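Local atomic coordinates of (R)-specific secondary-alkylsulfatase (Pseudomonas sp., PDB entry 4AXH), a protein that hydrolyses (R)-secondary alkyl sulfates with strict inversion of configuration, as a zinc-dependent homodimeric enzyme, giving (S)-alcohols and sulfate. Residues E79-W84 / R538-M543; T136-D141 / V145-L150; N381-L386 / H394-E399. All coordinates share one frame; numbering follows the deposited sequence.

Interaction 1. Residues E79-W84 / R538-M543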
# COMPACT_ATOMS: atom_id res chain seq x y z
N GLU A 79 14.91 21.16 -31.62
CA GLU A 79 15.69 20.39 -32.60
C GLU A 79 14.87 19.93 -33.85
O GLU A 79 15.39 19.18 -34.69
CB GLU A 79 16.37 19.18 -31.91
CG GLU A 79 17.32 19.53 -30.79
CD GLU A 79 18.22 18.36 -30.43
OE1 GLU A 79 19.12 18.02 -31.24
OE2 GLU A 79 18.02 17.78 -29.34
N GLY A 80 13.60 20.36 -33.94
CA GLY A 80 12.69 20.03 -35.03
C GLY A 80 12.00 18.68 -34.95
O GLY A 80 11.21 18.37 -35.84
N GLN A 81 12.32 17.85 -33.90
CA GLN A 81 11.72 16.52 -33.68
C GLN A 81 10.28 16.65 -33.17
O GLN A 81 9.99 17.54 -32.37
CB GLN A 81 12.51 15.66 -32.68
CG GLN A 81 13.99 15.91 -32.55
CD GLN A 81 14.51 15.21 -31.30
OE1 GLN A 81 14.43 15.73 -30.18
NE2 GLN A 81 14.98 14.00 -31.46
N VAL A 82 9.40 15.71 -33.59
CA VAL A 82 7.97 15.66 -33.23
C VAL A 82 7.80 15.35 -31.75
O VAL A 82 8.40 14.40 -31.25
CB VAL A 82 7.14 14.71 -34.15
CG1 VAL A 82 5.64 14.99 -34.00
CG2 VAL A 82 7.54 14.85 -35.61
N VAL A 83 7.00 16.20 -31.07
CA VAL A 83 6.67 16.13 -29.64
C VAL A 83 5.26 15.56 -29.47
O VAL A 83 5.04 14.73 -28.57
CB VAL A 83 6.81 17.55 -28.97
CG1 VAL A 83 6.17 17.61 -27.58
CG2 VAL A 83 8.26 17.96 -28.88
N TRP A 84 4.31 16.04 -30.31
CA TRP A 84 2.90 15.70 -30.28
C TRP A 84 2.38 15.65 -31.70
O TRP A 84 2.49 16.64 -32.42
CB TRP A 84 2.13 16.76 -29.49
CG TRP A 84 0.72 16.36 -29.14
CD1 TRP A 84 -0.44 16.83 -29.70
CD2 TRP A 84 0.33 15.40 -28.15
NE1 TRP A 84 -1.53 16.23 -29.10
CE2 TRP A 84 -1.08 15.34 -28.15
CE3 TRP A 84 1.04 14.58 -27.26
CZ2 TRP A 84 -1.79 14.54 -27.25
CZ3 TRP A 84 0.33 13.76 -26.39
CH2 TRP A 84 -1.06 13.76 -26.38
N ARG A 538 12.64 12.33 -20.98
CA ARG A 538 12.96 12.98 -19.71
C ARG A 538 14.45 13.45 -19.69
O ARG A 538 14.93 13.96 -18.67
CB ARG A 538 12.62 12.07 -18.51
CG ARG A 538 12.00 12.78 -17.30
CD ARG A 538 10.48 12.91 -17.38
NE ARG A 538 9.79 11.84 -16.66
CZ ARG A 538 8.48 11.65 -16.67
NH1 ARG A 538 7.69 12.44 -17.39
NH2 ARG A 538 7.93 10.66 -15.97
N GLY A 539 15.13 13.26 -20.83
CA GLY A 539 16.52 13.66 -21.07
C GLY A 539 16.64 15.15 -21.32
O GLY A 539 17.65 15.76 -20.97
N LYS A 540 15.60 15.75 -21.94
CA LYS A 540 15.53 17.20 -22.16
C LYS A 540 14.93 17.89 -20.91
O LYS A 540 15.09 19.10 -20.73
CB LYS A 540 14.71 17.50 -23.42
CG LYS A 540 15.53 17.50 -24.70
CD LYS A 540 14.63 17.35 -25.92
CE LYS A 540 15.37 17.50 -27.22
NZ LYS A 540 16.40 16.46 -27.45
N SER A 541 14.29 17.09 -20.03
CA SER A 541 13.67 17.51 -18.78
C SER A 541 14.68 17.75 -17.66
O SER A 541 15.40 16.83 -17.27
CB SER A 541 12.66 16.47 -18.32
OG SER A 541 12.41 16.53 -16.93
N GLU A 542 14.69 18.96 -17.10
CA GLU A 542 15.60 19.33 -16.01
C GLU A 542 14.87 19.27 -14.65
O GLU A 542 14.93 20.22 -13.86
CB GLU A 542 16.21 20.72 -16.27
CG GLU A 542 16.91 20.90 -17.62
CD GLU A 542 17.03 22.35 -18.08
OE1 GLU A 542 17.91 23.07 -17.56
OE2 GLU A 542 16.25 22.75 -18.98
N MET A 543 14.17 18.17 -14.39
CA MET A 543 13.41 17.98 -13.16
C MET A 543 14.32 17.73 -11.96
O MET A 543 14.10 18.36 -10.93
CB MET A 543 12.37 16.86 -13.31
CG MET A 543 11.05 17.32 -13.93
SD MET A 543 9.81 17.70 -12.70
CE MET A 543 9.60 16.06 -11.99
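Glu79 and Lys540 mark the nearest approach of a hairpin turn and an irregular loop, whose backbones stay well apart, 10.9 Å from CA to CA, so that side chains alone span the gap. A surface salt bridge links the turn of a small beta hairpin, strands 74-76 and 82-85, to the loop between helices 515-529 and 549-559, more than 450 residues further along the chain. Lys540 does most of the reaching. Its aliphatic chain runs extended as far as CE and then bends at the last torsion (chi4 64°), which turns the ammonium group toward two acceptors of the hairpin. NZ donates to Glu79 OE2 at 2.8 Å, meeting that oxygen nearly in line with its C-O bond, while the Glu79 chain, extended beyond CG, crosses the lysine obliquely. A second, weak hydrogen bond of 3.4 Å runs from Lys540 NZ to Gln81 OE1; one ammonium thus touches a carboxylate and a carboxamide from the residues before and after Gly80 in sequence, whose positive phi helps the hairpin turn. Asn77 joins in: its OD1 accepts the Glu79 backbone N-H, and Lys540 touches it as well. Beyond the turn, Val83 and Trp84 both face Ile75 in a classic beta bulge, and Trp84 NE1 is hydrogen-bonded to Gly129 O. The polar grip lies at the protein surface, where solvent probably screens the charges. Next to the ammonium, Lys540 CE also comes close to both acceptors, 3.6 Å from Gln81 OE1.

Interaction 2. Residues T136-D141 / V145-L150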
# COMPACT_ATOMS: atom_id res chain seq x y z
N THR A 136 -6.89 25.21 -18.83
CA THR A 136 -8.07 26.06 -18.70
C THR A 136 -7.61 27.53 -18.74
O THR A 136 -6.72 27.92 -17.97
CB THR A 136 -8.80 25.73 -17.40
OG1 THR A 136 -9.11 24.32 -17.36
CG2 THR A 136 -10.04 26.60 -17.21
N ILE A 137 -8.17 28.33 -19.66
CA ILE A 137 -7.83 29.74 -19.79
C ILE A 137 -9.00 30.63 -19.38
O ILE A 137 -9.98 30.70 -20.10
CB ILE A 137 -7.27 30.14 -21.18
CG1 ILE A 137 -6.09 29.26 -21.56
CG2 ILE A 137 -6.89 31.62 -21.16
CD1 ILE A 137 -5.96 28.98 -23.02
N ILE A 138 -8.88 31.29 -18.22
CA ILE A 138 -9.87 32.23 -17.70
C ILE A 138 -9.40 33.62 -18.12
O ILE A 138 -8.25 33.99 -17.88
CB ILE A 138 -10.05 32.17 -16.15
CG1 ILE A 138 -10.05 30.74 -15.61
CG2 ILE A 138 -11.28 32.92 -15.69
CD1 ILE A 138 -9.64 30.65 -14.10
N GLU A 139 -10.30 34.41 -18.73
CA GLU A 139 -9.97 35.77 -19.13
C GLU A 139 -9.68 36.75 -17.98
O GLU A 139 -8.55 36.76 -17.47
CB GLU A 139 -10.85 36.29 -20.26
CG GLU A 139 -10.30 35.72 -21.57
CD GLU A 139 -11.12 35.72 -22.83
OE1 GLU A 139 -12.16 36.41 -22.90
OE2 GLU A 139 -10.64 35.11 -23.81
N GLY A 140 -10.66 37.50 -17.51
CA GLY A 140 -10.37 38.41 -16.41
C GLY A 140 -10.01 39.81 -16.85
O GLY A 140 -9.78 40.05 -18.05
N ASP A 141 -9.96 40.73 -15.86
CA ASP A 141 -9.72 42.17 -16.02
C ASP A 141 -8.62 42.62 -16.98
O ASP A 141 -8.94 43.16 -18.05
CB ASP A 141 -9.67 42.90 -14.65
CG ASP A 141 -10.99 42.89 -13.87
OD1 ASP A 141 -12.06 42.65 -14.50
OD2 ASP A 141 -10.96 43.18 -12.66
N VAL A 145 -5.80 34.15 -16.38
CA VAL A 145 -5.62 33.24 -15.25
C VAL A 145 -5.74 31.85 -15.79
O VAL A 145 -6.70 31.51 -16.48
CB VAL A 145 -6.39 33.55 -13.94
CG1 VAL A 145 -7.79 34.05 -14.22
CG2 VAL A 145 -6.39 32.37 -12.97
N LEU A 146 -4.66 31.10 -15.61
CA LEU A 146 -4.51 29.76 -16.14
C LEU A 146 -4.62 28.71 -15.07
O LEU A 146 -4.09 28.85 -13.96
CB LEU A 146 -3.14 29.68 -16.79
CG LEU A 146 -3.02 29.78 -18.27
CD1 LEU A 146 -3.61 31.05 -18.80
CD2 LEU A 146 -1.57 29.68 -18.66
N ILE A 147 -5.31 27.64 -15.40
CA ILE A 147 -5.34 26.47 -14.51
C ILE A 147 -4.65 25.38 -15.28
O ILE A 147 -5.12 24.99 -16.35
CB ILE A 147 -6.63 26.12 -13.68
CG1 ILE A 147 -6.87 24.62 -13.58
CG2 ILE A 147 -7.90 26.92 -14.02
CD1 ILE A 147 -6.09 23.99 -12.52
N ASP A 148 -3.43 25.06 -14.82
CA ASP A 148 -2.44 24.12 -15.33
C ASP A 148 -1.65 24.62 -16.53
O ASP A 148 -2.05 25.56 -17.23
CB ASP A 148 -2.96 22.68 -15.43
CG ASP A 148 -3.31 22.11 -14.08
OD1 ASP A 148 -2.84 22.67 -13.07
OD2 ASP A 148 -4.08 21.14 -14.03
N THR A 149 -0.46 24.01 -16.72
CA THR A 149 0.49 24.43 -17.75
C THR A 149 0.94 23.29 -18.68
O THR A 149 2.03 23.37 -19.28
CB THR A 149 1.68 25.07 -17.04
OG1 THR A 149 2.31 24.05 -16.27
CG2 THR A 149 1.29 26.23 -16.12
N LEU A 150 0.11 22.22 -18.80
CA LEU A 150 0.38 21.02 -19.59
C LEU A 150 1.68 20.28 -19.12
O LEU A 150 2.24 20.64 -18.08
CB LEU A 150 0.35 21.31 -21.11
CG LEU A 150 -0.85 22.08 -21.71
CD1 LEU A 150 -0.70 22.23 -23.21
CD2 LEU A 150 -2.17 21.39 -21.42
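Ile138 sets CG1 beside its backbone N (chi1 -41°), while Val145 holds CG1 between its backbone N and carbonyl carbon (chi1 40°), and these rotations bring the two branched side chains into contact across an antiparallel beta hairpin. Val145 CG1 lies against Ile138 CB at 3.5 Å, and Val145 CG2 meets Ile138 CD1 at 3.8 Å as the chains cross. On the same face Thr136 and Ile147 run side by side, Thr136 CB touching Ile147 CG2 at 3.7 Å. The opposite face carries the non-hydrogen-bonded pair, with Ile137 CG2 and Leu146 CD1 4.1 Å apart. Four backbone bonds lock the register: Thr136 and Ile147 exchange N-H and C=O both ways, as do Ile138 and Val145, the shortest being Ile138 N to Val145 O at 2.8 Å. Ile147 O also accepts Gln354 NE2, and Thr136 OG1 is hydrogen-bonded to Gln354 OE1. Just past the strand, Asp148 OD2 takes a hydrogen bond from ND1 of the zinc ligand His184, a second-shell link that probably helps to orient the imidazole. This hairpin belongs to the metallo-beta-lactamase fold. Its strands lie inside the large mixed sheet, with 124-128 beside 135-138 and the parallel strand 172-176 beside 144-147, while helix 153-164 covers the Ile137-Leu146 face through Tyr163 and Leu160.

Interaction 3. Residues N381-L386 / H394-E399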
# COMPACT_ATOMS: atom_id res chain seq x y z
N ASN A 381 -15.53 -0.44 -0.57
CA ASN A 381 -16.52 -1.19 0.19
C ASN A 381 -16.80 -2.60 -0.28
O ASN A 381 -16.95 -3.46 0.57
CB ASN A 381 -17.80 -0.39 0.37
CG ASN A 381 -17.66 0.95 1.03
OD1 ASN A 381 -16.79 1.18 1.90
ND2 ASN A 381 -18.53 1.87 0.66
N ARG A 382 -16.90 -2.85 -1.60
CA ARG A 382 -17.19 -4.21 -2.08
C ARG A 382 -16.00 -5.13 -1.83
O ARG A 382 -16.20 -6.26 -1.38
CB ARG A 382 -17.60 -4.22 -3.56
CG ARG A 382 -17.77 -5.62 -4.20
CD ARG A 382 -19.21 -6.05 -4.41
NE ARG A 382 -19.79 -6.63 -3.21
CZ ARG A 382 -20.26 -7.86 -3.13
NH1 ARG A 382 -20.25 -8.64 -4.20
NH2 ARG A 382 -20.76 -8.32 -1.99
N ALA A 383 -14.78 -4.63 -2.09
CA ALA A 383 -13.56 -5.37 -1.86
C ALA A 383 -13.47 -5.75 -0.38
O ALA A 383 -13.34 -6.94 -0.08
CB ALA A 383 -12.34 -4.57 -2.32
N LEU A 384 -13.62 -4.76 0.54
CA LEU A 384 -13.59 -4.97 2.00
C LEU A 384 -14.66 -5.99 2.42
O LEU A 384 -14.42 -6.84 3.28
CB LEU A 384 -13.81 -3.64 2.72
CG LEU A 384 -12.68 -3.03 3.58
CD1 LEU A 384 -11.34 -3.73 3.39
CD2 LEU A 384 -12.58 -1.52 3.37
N ASN A 385 -15.83 -5.94 1.76
CA ASN A 385 -16.92 -6.89 1.99
C ASN A 385 -16.44 -8.31 1.65
O ASN A 385 -16.44 -9.17 2.52
CB ASN A 385 -18.17 -6.50 1.17
CG ASN A 385 -19.36 -7.40 1.39
OD1 ASN A 385 -19.56 -8.40 0.69
ND2 ASN A 385 -20.17 -7.07 2.38
N LEU A 386 -15.99 -8.52 0.41
CA LEU A 386 -15.52 -9.82 -0.08
C LEU A 386 -14.26 -10.33 0.65
O LEU A 386 -14.14 -11.55 0.82
CB LEU A 386 -15.35 -9.81 -1.60
CG LEU A 386 -16.62 -9.64 -2.43
CD1 LEU A 386 -16.28 -9.53 -3.93
CD2 LEU A 386 -17.59 -10.83 -2.26
N HIS A 394 -7.39 -12.23 -6.34
CA HIS A 394 -7.78 -12.71 -7.68
C HIS A 394 -9.18 -13.25 -7.74
O HIS A 394 -9.82 -13.14 -8.78
CB HIS A 394 -6.78 -13.71 -8.23
CG HIS A 394 -5.41 -13.13 -8.30
ND1 HIS A 394 -5.15 -12.03 -9.08
CD2 HIS A 394 -4.28 -13.51 -7.67
CE1 HIS A 394 -3.87 -11.76 -8.88
NE2 HIS A 394 -3.30 -12.64 -8.06
N GLU A 395 -9.64 -13.85 -6.62
CA GLU A 395 -10.98 -14.40 -6.42
C GLU A 395 -11.94 -13.21 -6.52
O GLU A 395 -12.92 -13.31 -7.26
CB GLU A 395 -11.11 -15.05 -5.03
CG GLU A 395 -11.50 -16.51 -5.02
CD GLU A 395 -10.86 -17.31 -3.90
OE1 GLU A 395 -11.00 -16.91 -2.72
OE2 GLU A 395 -10.22 -18.35 -4.20
N ILE A 396 -11.64 -12.07 -5.84
CA ILE A 396 -12.46 -10.87 -5.90
C ILE A 396 -12.50 -10.23 -7.31
O ILE A 396 -13.57 -9.82 -7.76
CB ILE A 396 -12.41 -9.90 -4.71
CG1 ILE A 396 -12.05 -8.51 -5.15
CG2 ILE A 396 -11.58 -10.37 -3.49
CD1 ILE A 396 -11.76 -7.57 -4.07
N ALA A 397 -11.35 -10.23 -8.04
CA ALA A 397 -11.33 -9.70 -9.41
C ALA A 397 -12.27 -10.52 -10.33
O ALA A 397 -12.96 -9.96 -11.18
CB ALA A 397 -9.92 -9.70 -9.94
N ALA A 398 -12.33 -11.84 -10.14
CA ALA A 398 -13.20 -12.75 -10.93
C ALA A 398 -14.69 -12.66 -10.52
O ALA A 398 -15.58 -12.80 -11.35
CB ALA A 398 -12.73 -14.18 -10.79
N GLU A 399 -14.94 -12.43 -9.23
CA GLU A 399 -16.31 -12.33 -8.74
C GLU A 399 -16.97 -11.05 -9.15
O GLU A 399 -18.13 -11.08 -9.55
CB GLU A 399 -16.39 -12.54 -7.22
CG GLU A 399 -16.31 -14.02 -6.82
CD GLU A 399 -17.54 -14.89 -7.06
OE1 GLU A 399 -18.61 -14.60 -6.49
OE2 GLU A 399 -17.40 -15.89 -7.81
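Ile396 packs against both Ala383 and Leu386 where helix 393-400 folds back beside the end of helix 362-388. The two helices, joined by a short loop, cross at a wide angle rather than forming a close antiparallel pair: the axes of the two segments come no closer than 10.4 Å, at an angle of 123°, and the nearest CA atoms, those of Leu386 and Ile396, are 6.7 Å from each other. The tight part is wholly apolar. With chi1 at 124° and an extended second torsion (chi2 -170°), Ile396 sends its CD1 onto the methyl group of Ala383, at 3.5 Å from Ala383 CB. Leu386 approaches from the next turn of its helix, its chain crossing that of Ile396, and brings CD1 to 4.0 Å from Ile396 CB. The branched residue therefore meets one small and one large neighbour, and all three are buried. Toward Glu399 the contact loosens. Leu386 CD1 barely reaches the base of that side chain, 4.5 Å from Glu399 CB, and the exposed glutamate is poorly ordered. Its carboxylate is not paired with the nearby arginine: Glu399 OE1 remains 6.6 Å from Arg382 NH1, so any attraction is probably long-range. Arg382 instead turns one face of its guanidinium to the Leu386 side chain, with Leu386 CG 4.1 Å above the plane over its centre, and has long, weak ion pairs with Asp561 and Asp563 of the second subunit. Asn385 ND2 is hydrogen-bonded to Ile558 O of that subunit, so this end of helix 362-388 takes part in the homodimer interface. Within the chain, Leu391 of the connecting loop touches Leu386, Ile396 and Glu399, while helix 420-431 packs against the apolar cluster, Val427 on Ala383 and Leu424 on Ile396.

Interactions 2 and 3 are buried and interaction 1 lies at the surface, and the chemistry follows that division. Interaction 2 couples adjacent strands by backbone hydrogen bonds with aliphatic packing on both faces; interaction 3 joins two helices by side-chain packing alone; interaction 1 depends on one charged lysine. None holds the same elements as another. Interactions 2 and 3 are local, closing over a few residues, whereas interaction 1 ties an early hairpin to the C-terminal region, and both others fall between its segments in sequence. Interaction 2 reaches the second shell of the zinc site through Asp148, its centre about 42 Å from that of interaction 3, which adjoins the second subunit.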